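Local coordinates for protein endoribonuclease AbiQ (Lactococcus lactis, PDB 4GLK) that acts as an endoribonuclease toxin of a type III toxin-antitoxin system in antiviral defence, held in check by its cognate RNA antitoxin AntiQ, at residues 7-12 and 99-104; 75-80 and 118-123. The protein carries 1 engineered substitution. All blocks are in the same frame, centred on the assembly; numbering follows the deposited sequence.

Contact 1: residues 7-12 and 99-104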
loop_
_atom_site.group_PDB
_atom_site.type_symbol
_atom_site.label_atom_id
_atom_site.label_comp_id
_atom_site.label_asym_id
_atom_site.label_seq_id
_atom_site.Cartn_x
_atom_site.Cartn_y
_atom_site.Cartn_z
ATOM N N THR A 7 -4.384 7.489 -5.698
ATOM C CA THR A 7 -5.654 6.997 -5.232
ATOM C C THR A 7 -6.060 6.011 -6.315
ATOM O O THR A 7 -5.454 5.959 -7.397
ATOM C CB THR A 7 -6.702 8.098 -4.928
ATOM O OG1 THR A 7 -7.075 8.788 -6.115
ATOM C CG2 THR A 7 -6.268 9.067 -3.805
ATOM N N VAL A 8 -7.038 5.180 -6.001
ATOM C CA VAL A 8 -7.549 4.193 -6.935
ATOM C C VAL A 8 -9.025 4.538 -7.134
ATOM O O VAL A 8 -9.637 5.131 -6.228
ATOM C CB VAL A 8 -7.310 2.738 -6.423
ATOM C CG1 VAL A 8 -7.748 1.704 -7.464
ATOM C CG2 VAL A 8 -5.838 2.520 -6.064
ATOM N N THR A 9 -9.594 4.244 -8.327
ATOM C CA THR A 9 -11.013 4.546 -8.559
ATOM C C THR A 9 -11.876 3.734 -7.574
ATOM O O THR A 9 -11.571 2.562 -7.304
ATOM C CB THR A 9 -11.445 4.231 -10.007
ATOM O OG1 THR A 9 -11.300 2.842 -10.253
ATOM C CG2 THR A 9 -10.686 5.032 -11.057
ATOM N N ASP A 10 -12.949 4.363 -7.049
ATOM C CA ASP A 10 -13.920 3.755 -6.141
ATOM C C ASP A 10 -14.526 2.528 -6.805
ATOM O O ASP A 10 -14.751 1.521 -6.134
ATOM C CB ASP A 10 -15.012 4.779 -5.747
ATOM C CG ASP A 10 -14.547 5.947 -4.856
ATOM O OD1 ASP A 10 -13.590 5.755 -4.062
ATOM O OD2 ASP A 10 -15.172 7.038 -4.921
ATOM N N GLU A 11 -14.700 2.582 -8.151
ATOM C CA GLU A 11 -15.259 1.498 -8.964
ATOM C C GLU A 11 -14.363 0.256 -8.955
ATOM O O GLU A 11 -14.842 -0.841 -8.654
ATOM C CB GLU A 11 -15.564 1.983 -10.394
ATOM C CG GLU A 11 -16.670 3.038 -10.461
ATOM C CD GLU A 11 -16.280 4.510 -10.374
ATOM O OE1 GLU A 11 -16.962 5.332 -11.030
ATOM O OE2 GLU A 11 -15.318 4.850 -9.645
ATOM N N TYR A 12 -13.053 0.431 -9.243
ATOM C CA TYR A 12 -12.085 -0.657 -9.202
ATOM C C TYR A 12 -11.954 -1.253 -7.786
ATOM O O TYR A 12 -11.868 -2.473 -7.652
ATOM C CB TYR A 12 -10.709 -0.189 -9.671
ATOM C CG TYR A 12 -9.736 -1.338 -9.730
ATOM C CD1 TYR A 12 -9.934 -2.407 -10.597
ATOM C CD2 TYR A 12 -8.653 -1.398 -8.852
ATOM C CE1 TYR A 12 -9.048 -3.478 -10.645
ATOM C CE2 TYR A 12 -7.761 -2.468 -8.885
ATOM C CZ TYR A 12 -7.963 -3.505 -9.782
ATOM O OH TYR A 12 -7.102 -4.563 -9.827
ATOM N N GLU A 99 -7.071 2.682 -13.690
ATOM C CA GLU A 99 -7.710 2.918 -12.388
ATOM C C GLU A 99 -6.843 3.672 -11.400
ATOM O O GLU A 99 -7.285 3.991 -10.302
ATOM C CB GLU A 99 -8.237 1.573 -11.824
ATOM C CG GLU A 99 -9.133 0.811 -12.802
ATOM C CD GLU A 99 -10.251 1.609 -13.458
ATOM O OE1 GLU A 99 -10.208 1.771 -14.700
ATOM O OE2 GLU A 99 -11.167 2.072 -12.738
ATOM N N LEU A 100 -5.608 3.988 -11.805
ATOM C CA LEU A 100 -4.641 4.709 -10.986
ATOM C C LEU A 100 -4.839 6.225 -11.106
ATOM O O LEU A 100 -4.852 6.748 -12.212
ATOM C CB LEU A 100 -3.239 4.351 -11.463
ATOM C CG LEU A 100 -2.372 3.454 -10.614
ATOM C CD1 LEU A 100 -0.939 3.845 -10.836
ATOM C CD2 LEU A 100 -2.736 3.496 -9.093
ATOM N N ILE A 101 -4.983 6.934 -9.973
ATOM C CA ILE A 101 -5.217 8.370 -10.011
ATOM C C ILE A 101 -4.136 9.096 -9.250
ATOM O O ILE A 101 -4.104 8.997 -8.026
ATOM C CB ILE A 101 -6.648 8.723 -9.503
ATOM C CG1 ILE A 101 -7.727 7.875 -10.228
ATOM C CG2 ILE A 101 -6.924 10.229 -9.647
ATOM C CD1 ILE A 101 -9.067 7.817 -9.517
ATOM N N PRO A 102 -3.253 9.855 -9.930
ATOM C CA PRO A 102 -2.204 10.587 -9.195
ATOM C C PRO A 102 -2.789 11.507 -8.118
ATOM O O PRO A 102 -3.849 12.097 -8.325
ATOM C CB PRO A 102 -1.494 11.383 -10.293
ATOM C CG PRO A 102 -1.751 10.619 -11.530
ATOM C CD PRO A 102 -3.140 10.085 -11.389
ATOM N N LEU A 103 -2.148 11.578 -6.953
ATOM C CA LEU A 103 -2.691 12.407 -5.890
ATOM C C LEU A 103 -2.012 13.767 -5.769
ATOM O O LEU A 103 -0.852 13.848 -5.365
ATOM C CB LEU A 103 -2.749 11.659 -4.552
ATOM C CG LEU A 103 -3.198 12.460 -3.344
ATOM C CD1 LEU A 103 -4.716 12.494 -3.232
ATOM C CD2 LEU A 103 -2.596 11.899 -2.097
ATOM N N PRO A 104 -2.745 14.852 -6.079
ATOM C CA PRO A 104 -2.157 16.195 -5.953
ATOM C C PRO A 104 -2.111 16.638 -4.494
ATOM O O PRO A 104 -3.063 16.411 -3.740
ATOM C CB PRO A 104 -3.099 17.080 -6.791
ATOM C CG PRO A 104 -4.070 16.125 -7.466
ATOM C CD PRO A 104 -4.127 14.931 -6.585
HETATM O O HOH W 1 -6.210 11.280 -6.337
#

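Contact 2: residues 75-80 and 118-123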
loop_
_atom_site.group_PDB
_atom_site.type_symbol
_atom_site.label_atom_id
_atom_site.label_comp_id
_atom_site.label_asym_id
_atom_site.label_seq_id
_atom_site.Cartn_x
_atom_site.Cartn_y
_atom_site.Cartn_z
ATOM N N PHE A 75 9.073 7.244 9.073
ATOM C CA PHE A 75 9.676 8.216 9.972
ATOM C C PHE A 75 9.996 9.487 9.214
ATOM O O PHE A 75 9.790 9.541 8.001
ATOM C CB PHE A 75 10.916 7.613 10.671
ATOM C CG PHE A 75 10.578 6.388 11.491
ATOM C CD1 PHE A 75 10.043 6.512 12.770
ATOM C CD2 PHE A 75 10.739 5.109 10.961
ATOM C CE1 PHE A 75 9.673 5.377 13.501
ATOM C CE2 PHE A 75 10.415 3.975 11.714
ATOM C CZ PHE A 75 9.885 4.119 12.978
ATOM N N GLU A 76 10.467 10.508 9.926
ATOM C CA GLU A 76 10.805 11.781 9.319
ATOM C C GLU A 76 12.304 11.860 9.113
ATOM O O GLU A 76 13.035 11.656 10.060
ATOM C CB GLU A 76 10.312 12.926 10.221
ATOM C CG GLU A 76 10.578 14.309 9.699
ATOM C CD GLU A 76 9.965 15.425 10.511
ATOM O OE1 GLU A 76 9.421 15.177 11.608
ATOM O OE2 GLU A 76 10.048 16.578 10.052
ATOM N N ILE A 77 12.777 12.147 7.900
ATOM C CA ILE A 77 14.231 12.292 7.691
ATOM C C ILE A 77 14.703 13.593 8.350
ATOM O O ILE A 77 14.091 14.630 8.167
ATOM C CB ILE A 77 14.592 12.211 6.197
ATOM C CG1 ILE A 77 14.714 10.736 5.787
ATOM C CG2 ILE A 77 15.883 12.991 5.860
ATOM C CD1 ILE A 77 14.472 10.513 4.400
ATOM N N GLY A 78 15.773 13.516 9.130
ATOM C CA GLY A 78 16.253 14.659 9.896
ATOM C C GLY A 78 15.530 14.838 11.216
ATOM O O GLY A 78 15.686 15.844 11.886
ATOM N N ASN A 79 14.701 13.848 11.584
ATOM C CA ASN A 79 13.940 13.773 12.825
ATOM C C ASN A 79 13.428 12.341 12.895
ATOM O O ASN A 79 12.240 12.107 13.053
ATOM C CB ASN A 79 12.772 14.779 12.793
ATOM C CG ASN A 79 11.984 14.929 14.085
ATOM O OD1 ASN A 79 12.388 14.491 15.149
ATOM N ND2 ASN A 79 10.818 15.528 13.991
ATOM N N ILE A 80 14.368 11.388 12.767
ATOM C CA ILE A 80 14.172 9.944 12.588
ATOM C C ILE A 80 13.378 9.216 13.666
ATOM O O ILE A 80 12.885 8.123 13.412
ATOM C CB ILE A 80 15.514 9.257 12.213
ATOM C CG1 ILE A 80 15.307 8.088 11.250
ATOM C CG2 ILE A 80 16.355 8.863 13.453
ATOM C CD1 ILE A 80 15.167 8.472 9.767
ATOM N N GLN A 118 6.531 11.958 4.439
ATOM C CA GLN A 118 6.393 10.497 4.347
ATOM C C GLN A 118 7.006 9.958 3.043
ATOM O O GLN A 118 7.655 8.915 3.070
ATOM C CB GLN A 118 4.925 10.078 4.396
ATOM C CG GLN A 118 4.260 10.274 5.752
ATOM C CD GLN A 118 2.795 9.933 5.677
ATOM O OE1 GLN A 118 2.081 10.317 4.737
ATOM N NE2 GLN A 118 2.310 9.231 6.679
ATOM N N LEU A 119 6.750 10.637 1.908
ATOM C CA LEU A 119 7.283 10.278 0.586
ATOM C C LEU A 119 8.788 10.443 0.533
ATOM O O LEU A 119 9.452 9.550 0.012
ATOM C CB LEU A 119 6.645 11.127 -0.519
ATOM C CG LEU A 119 6.783 10.612 -1.946
ATOM C CD1 LEU A 119 6.268 9.173 -2.082
ATOM C CD2 LEU A 119 6.012 11.507 -2.870
ATOM N N ILE A 120 9.348 11.565 1.058
ATOM C CA ILE A 120 10.819 11.690 1.064
ATOM C C ILE A 120 11.462 10.511 1.838
ATOM O O ILE A 120 12.459 9.955 1.375
ATOM C CB ILE A 120 11.443 13.099 1.370
ATOM C CG1 ILE A 120 12.152 13.188 2.725
ATOM C CG2 ILE A 120 10.518 14.292 1.098
ATOM C CD1 ILE A 120 13.550 13.698 2.605
ATOM N N TYR A 121 10.837 10.094 2.973
ATOM C CA TYR A 121 11.323 8.968 3.753
ATOM C C TYR A 121 11.226 7.668 2.956
ATOM O O TYR A 121 12.195 6.924 2.882
ATOM C CB TYR A 121 10.617 8.835 5.103
ATOM C CG TYR A 121 11.168 7.675 5.909
ATOM C CD1 TYR A 121 12.433 7.743 6.493
ATOM C CD2 TYR A 121 10.459 6.485 6.028
ATOM C CE1 TYR A 121 12.968 6.661 7.187
ATOM C CE2 TYR A 121 10.992 5.391 6.698
ATOM C CZ TYR A 121 12.245 5.484 7.280
ATOM O OH TYR A 121 12.744 4.431 7.998
ATOM N N MET A 122 10.065 7.421 2.353
ATOM C CA MET A 122 9.798 6.227 1.539
ATOM C C MET A 122 10.777 6.093 0.376
ATOM O O MET A 122 11.302 5.008 0.150
ATOM C CB MET A 122 8.356 6.237 1.047
ATOM C CG MET A 122 7.379 5.937 2.141
ATOM S SD MET A 122 5.713 5.788 1.485
ATOM C CE MET A 122 5.941 4.372 0.559
ATOM N N LYS A 123 11.087 7.213 -0.299
ATOM C CA LYS A 123 12.072 7.242 -1.395
ATOM C C LYS A 123 13.459 6.850 -0.910
ATOM O O LYS A 123 14.125 6.072 -1.591
ATOM C CB LYS A 123 12.116 8.615 -2.081
ATOM C CG LYS A 123 10.931 8.867 -2.985
ATOM C CD LYS A 123 11.308 9.902 -4.026
ATOM C CE LYS A 123 10.143 10.272 -4.891
ATOM N NZ LYS A 123 9.288 11.304 -4.262
#

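Contact 1: residues 7-12 and 99-104
Thr9 OG1 is gripped twice: it donates to Glu99 OE2 at 2.6 Å and accepts from Tyr12 N at 3.1 Å. The second bond is a helix N-cap, with Thr9 standing just before helix 10-16; the first ties that cap to segment 99-104, which holds strand 100-102, an outermost strand of the antiparallel sheet of this ToxN-family toxin. With chi1 at 63°, OG1 lies between the backbone N and the carbonyl carbon of Thr9, facing both partners. The hydroxyl comes to OE2 on its anti side, somewhat out of the carboxylate plane. Glu99 CG rests 3.6 Å from Tyr12 CB, and the bend at chi2 (-49°) sets where CD goes. The Tyr12 ring itself meets Tyr165 edge-to-face, and its OH bonds to Pro94 O.

The backbones pair in antiparallel fashion. Thr7 and Ile101 form the hydrogen-bonded pair, Thr7 N to Ile101 O and Ile101 N to Thr7 O both at 2.8 Å; Thr9 N adds a bond to Glu99 O. On the Thr7 and Ile101 face, Ile101 CD1 packs crosswise on Thr9 CG2, 3.6 Å away. A water bonds Thr7 OG1 at 2.6 Å and donates to Pro102 O at 3.2 Å.

Contact 2: residues 75-80 and 118-123
Tyr121 and Phe75 make the aromatic part of this contact. Their side chains lie side by side and point the same way, yet the rings stand almost perpendicular, planes at 87° and centroids 6.0 Å apart, in an offset edge-to-face pair: the Phe75 edge turns to the Tyr121 face, and Phe75 CD2 comes 3.6 Å from Tyr121 OH. Phe75 CB adds a CH-pi contact, 4.3 Å from the Tyr121 centroid and nearly over it.

The Phe75 backbone shares in this. Its N sits 3.4 Å above the Tyr121 ring plane, toward the rim, while its O presses on Tyr121 CB at 3.1 Å, a tight fit. Tyr121 CG is anti to its backbone N (chi1 -179°), which sets CG out from helix 110-124 toward the Phe75 backbone.

The segment 75-80 is the tip of a beta hairpin joining strands 71-76 and 79-94, closed by a type II turn from Glu76 to Asn79 with Gly78 at a positive phi.

Aliphatic contacts come from this tip. Ile77 CG1 lies in the plane of the Tyr121 ring at its edge, and Ile77 CD1 reaches Tyr121 CA and, at 3.8 Å, Ile120 CD1. Ile80 CD1 approaches Tyr121 CE1, its side chain crossing the tyrosine at about a right angle.

Among the polar bonds of the turn, Glu76 OE1 accepts from Asn79 ND2 at 2.8 Å, the donor standing above the carboxylate plane, and also from Asn82 ND2; Glu76 OE2 forms a salt bridge with Lys117 of the helix.

In the fold
Contact 1 and contact 2 sit at the two edges of one antiparallel sheet: strand 100-102 is outermost at one end of the strand order, strand 71-76 at the other. Their centres are 24 Å apart and their nearest atoms about 8 Å, so they do not touch. Their segments alternate along the chain, 75-80 falling between the halves of contact 1 and 99-104 between those of contact 2. After strand 100-102 the next helix or strand is helix 110-124, which supplies Tyr121. Glycerol, probably from crystallisation, lies near each: about 4 Å from the Leu100 side chain, and hydrogen-bonded to Lys123 NZ.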